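Local structure of cadherin-23 (Mus musculus, 5UZ8) at residues A238-I243 / V279-P284. The protein is a calcium-binding cadherin linked to hearing and inherited deafness, whose tandem extracellular domains probably form part of an adhesive filament in mechanotransduction. Sequence-based numbering, arbitrary orientation.
Sequences AGTSVI and VTTQRP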
ATOM      1  N   ALA A 238     -44.549  25.752 -40.150  1.00 28.07           N
ATOM      2  CA  ALA A 238     -43.299  25.021 -39.943  1.00 28.32           C
ATOM      3  C   ALA A 238     -42.521  25.716 -38.826  1.00 29.16           C
ATOM      4  O   ALA A 238     -42.624  26.946 -38.641  1.00 30.35           O
ATOM      5  CB  ALA A 238     -42.470  24.987 -41.218  1.00 29.59           C
ATOM      6  N   GLY A 239     -41.797  24.923 -38.055  1.00 27.72           N
ATOM      7  CA  GLY A 239     -41.011  25.434 -36.941  1.00 28.39           C
ATOM      8  C   GLY A 239     -41.754  25.444 -35.618  1.00 27.67           C
ATOM      9  O   GLY A 239     -41.195  25.862 -34.614  1.00 28.45           O
ATOM     10  N   THR A 240     -42.998  24.973 -35.592  1.00 26.10           N
ATOM     11  CA  THR A 240     -43.787  24.976 -34.363  1.00 26.10           C
ATOM     12  C   THR A 240     -43.212  23.923 -33.398  1.00 25.16           C
ATOM     13  O   THR A 240     -42.982  22.762 -33.782  1.00 22.81           O
ATOM     14  CB  THR A 240     -45.278  24.706 -34.669  1.00 25.61           C
ATOM     15  OG1 THR A 240     -45.786  25.795 -35.440  1.00 26.46           O
ATOM     16  CG2 THR A 240     -46.112  24.586 -33.397  1.00 25.93           C
ATOM     17  N   SER A 241     -42.958  24.327 -32.160  1.00 26.08           N
ATOM     18  CA  SER A 241     -42.489  23.374 -31.141  1.00 26.09           C
ATOM     19  C   SER A 241     -43.517  22.316 -30.820  1.00 24.98           C
ATOM     20  O   SER A 241     -44.699  22.627 -30.681  1.00 25.90           O
ATOM     21  CB  SER A 241     -42.128  24.112 -29.877  1.00 28.38           C
ATOM     22  OG  SER A 241     -40.967  24.859 -30.138  1.00 30.51           O
ATOM     23  N   VAL A 242     -43.068  21.076 -30.684  1.00 23.91           N
ATOM     24  CA  VAL A 242     -43.956  19.932 -30.406  1.00 23.46           C
ATOM     25  C   VAL A 242     -43.715  19.404 -28.991  1.00 24.50           C
ATOM     26  O   VAL A 242     -44.645  19.312 -28.161  1.00 24.97           O
ATOM     27  CB  VAL A 242     -43.737  18.821 -31.439  1.00 22.28           C
ATOM     28  CG1 VAL A 242     -44.566  17.586 -31.116  1.00 22.13           C
ATOM     29  CG2 VAL A 242     -44.046  19.356 -32.832  1.00 22.34           C
ATOM     30  N   ILE A 243     -42.455  19.068 -28.716  1.00 23.79           N
ATOM     31  CA  ILE A 243     -42.076  18.460 -27.453  1.00 24.59           C
ATOM     32  C   ILE A 243     -40.556  18.495 -27.398  1.00 23.55           C
ATOM     33  O   ILE A 243     -39.909  18.541 -28.463  1.00 21.67           O
ATOM     34  CB  ILE A 243     -42.557  16.984 -27.387  1.00 24.40           C
ATOM     35  CG1 ILE A 243     -42.383  16.418 -25.979  1.00 26.36           C
ATOM     36  CG2 ILE A 243     -41.897  16.103 -28.453  1.00 23.11           C
ATOM     37  CD1 ILE A 243     -43.141  15.106 -25.805  1.00 26.91           C
ATOM     38  N   VAL A 279     -38.224  18.872 -30.676  1.00 19.90           N
ATOM     39  CA  VAL A 279     -38.921  18.446 -31.893  1.00 19.32           C
ATOM     40  C   VAL A 279     -39.812  19.603 -32.387  1.00 19.97           C
ATOM     41  O   VAL A 279     -40.597  20.158 -31.598  1.00 19.77           O
ATOM     42  CB  VAL A 279     -39.786  17.199 -31.627  1.00 18.67           C
ATOM     43  CG1 VAL A 279     -40.572  16.786 -32.871  1.00 18.41           C
ATOM     44  CG2 VAL A 279     -38.919  16.028 -31.136  1.00 18.38           C
ATOM     45  N   THR A 280     -39.685  19.929 -33.678  1.00 20.03           N
ATOM     46  CA  THR A 280     -40.521  20.900 -34.360  1.00 20.93           C
ATOM     47  C   THR A 280     -41.160  20.310 -35.600  1.00 20.24           C
ATOM     48  O   THR A 280     -40.707  19.277 -36.112  1.00 19.81           O
ATOM     49  CB  THR A 280     -39.705  22.128 -34.790  1.00 22.57           C
ATOM     50  OG1 THR A 280     -38.543  21.674 -35.490  1.00 22.84           O
ATOM     51  CG2 THR A 280     -39.306  22.954 -33.567  1.00 23.71           C
ATOM     52  N   THR A 281     -42.221  20.967 -36.076  1.00 20.06           N
ATOM     53  CA  THR A 281     -42.882  20.558 -37.316  1.00 19.51           C
ATOM     54  C   THR A 281     -42.046  21.081 -38.483  1.00 20.41           C
ATOM     55  O   THR A 281     -41.355  22.089 -38.327  1.00 20.63           O
ATOM     56  CB  THR A 281     -44.298  21.138 -37.429  1.00 19.79           C
ATOM     57  OG1 THR A 281     -44.240  22.584 -37.371  1.00 20.33           O
ATOM     58  CG2 THR A 281     -45.189  20.589 -36.288  1.00 19.35           C
ATOM     59  N   GLN A 282     -42.089  20.376 -39.621  1.00 20.41           N
ATOM     60  CA  GLN A 282     -41.453  20.865 -40.873  0.50 21.61           C
ATOM     61  C   GLN A 282     -42.499  21.495 -41.808  1.00 22.05           C
ATOM     62  O   GLN A 282     -42.148  22.073 -42.844  1.00 23.11           O
ATOM     63  CB  GLN A 282     -40.707  19.734 -41.620  0.50 21.89           C
ATOM     64  CG  GLN A 282     -39.379  19.274 -41.020  0.50 22.03           C
ATOM     65  CD  GLN A 282     -38.528  18.444 -41.999  0.50 22.89           C
ATOM     66  OE1 GLN A 282     -38.350  18.822 -43.160  0.50 24.17           O
ATOM     67  NE2 GLN A 282     -37.984  17.317 -41.522  0.50 22.38           N
ATOM     68  N   ARG A 283     -43.774  21.385 -41.450  1.00 21.16           N
ATOM     69  CA  ARG A 283     -44.867  21.886 -42.283  1.00 21.61           C
ATOM     70  C   ARG A 283     -46.142  21.977 -41.461  1.00 20.99           C
ATOM     71  O   ARG A 283     -46.244  21.334 -40.405  1.00 20.32           O
ATOM     72  CB  ARG A 283     -45.104  20.933 -43.464  1.00 21.77           C
ATOM     73  CG  ARG A 283     -45.490  19.495 -43.076  1.00 21.18           C
ATOM     74  CD  ARG A 283     -45.846  18.716 -44.340  1.00 22.16           C
ATOM     75  NE  ARG A 283     -46.128  17.314 -44.081  1.00 21.94           N
ATOM     76  CZ  ARG A 283     -47.282  16.838 -43.610  1.00 21.97           C
ATOM     77  NH1 ARG A 283     -48.295  17.644 -43.292  1.00 21.51           N
ATOM     78  NH2 ARG A 283     -47.412  15.524 -43.426  1.00 22.22           N
ATOM     79  N   PRO A 284     -47.148  22.715 -41.966  1.00 21.54           N
ATOM     80  CA  PRO A 284     -48.473  22.580 -41.355  1.00 20.82           C
ATOM     81  C   PRO A 284     -49.004  21.155 -41.448  1.00 20.01           C
ATOM     82  O   PRO A 284     -48.707  20.439 -42.415  1.00 19.64           O
ATOM     83  CB  PRO A 284     -49.362  23.526 -42.179  1.00 21.78           C
ATOM     84  CG  PRO A 284     -48.524  23.981 -43.340  1.00 22.93           C
ATOM     85  CD  PRO A 284     -47.097  23.763 -43.001  1.00 22.67           C
TER
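V279 uses both of its backbone polar groups on the neighbouring strand: its O accepts from V242 N at 2.8 Å, and its N donates to I243 O. The second bond is nearly straight, 165° at the hydrogen. V242 and I243 thus both stand opposite V279, a classic beta bulge in the antiparallel pairing of 241-243 with 279-281. S241 and T280 form the non-hydrogen-bonded pair beyond it. T240 O receives T281 N at 3.0 Å and also a CA-H...O contact from T280 CA, 3.1 Å away.

T281, the last residue of its strand, also bonds to the loop 238-240. Its O takes G239 N at 2.9 Å, the donor standing well above the carbonyl plane, while its hydroxyl takes T240 N in a longer, more bent bond (OG1 to N 3.2 Å, 141°). With chi1 at 58°, OG1 lies between the backbone N and carbonyl carbon of T281; its CG2, anti to the carbonyl carbon, lies 3.8 Å from V242 CG2. The hydroxyl of T240 turns elsewhere, bonding to P237 O. V242 CB also meets V279 CG1 at 4.0 Å, and V232, from strand 227-233 of the domain's other sheet, touches V242 and T281. On the side of 279-281 away from 241-243, strand 270-272 bonds through S271 to the backbone of T280.

A valine in place of T281 would probably leave T240 N without its hydroxyl acceptor and the loop less firmly held. In this cadherin domain, therefore, main-chain bonds join an outer strand of the three-stranded sheet to its central one and run on into the loop before 241-243, where the T281 hydroxyl adds an acceptor for T240 N.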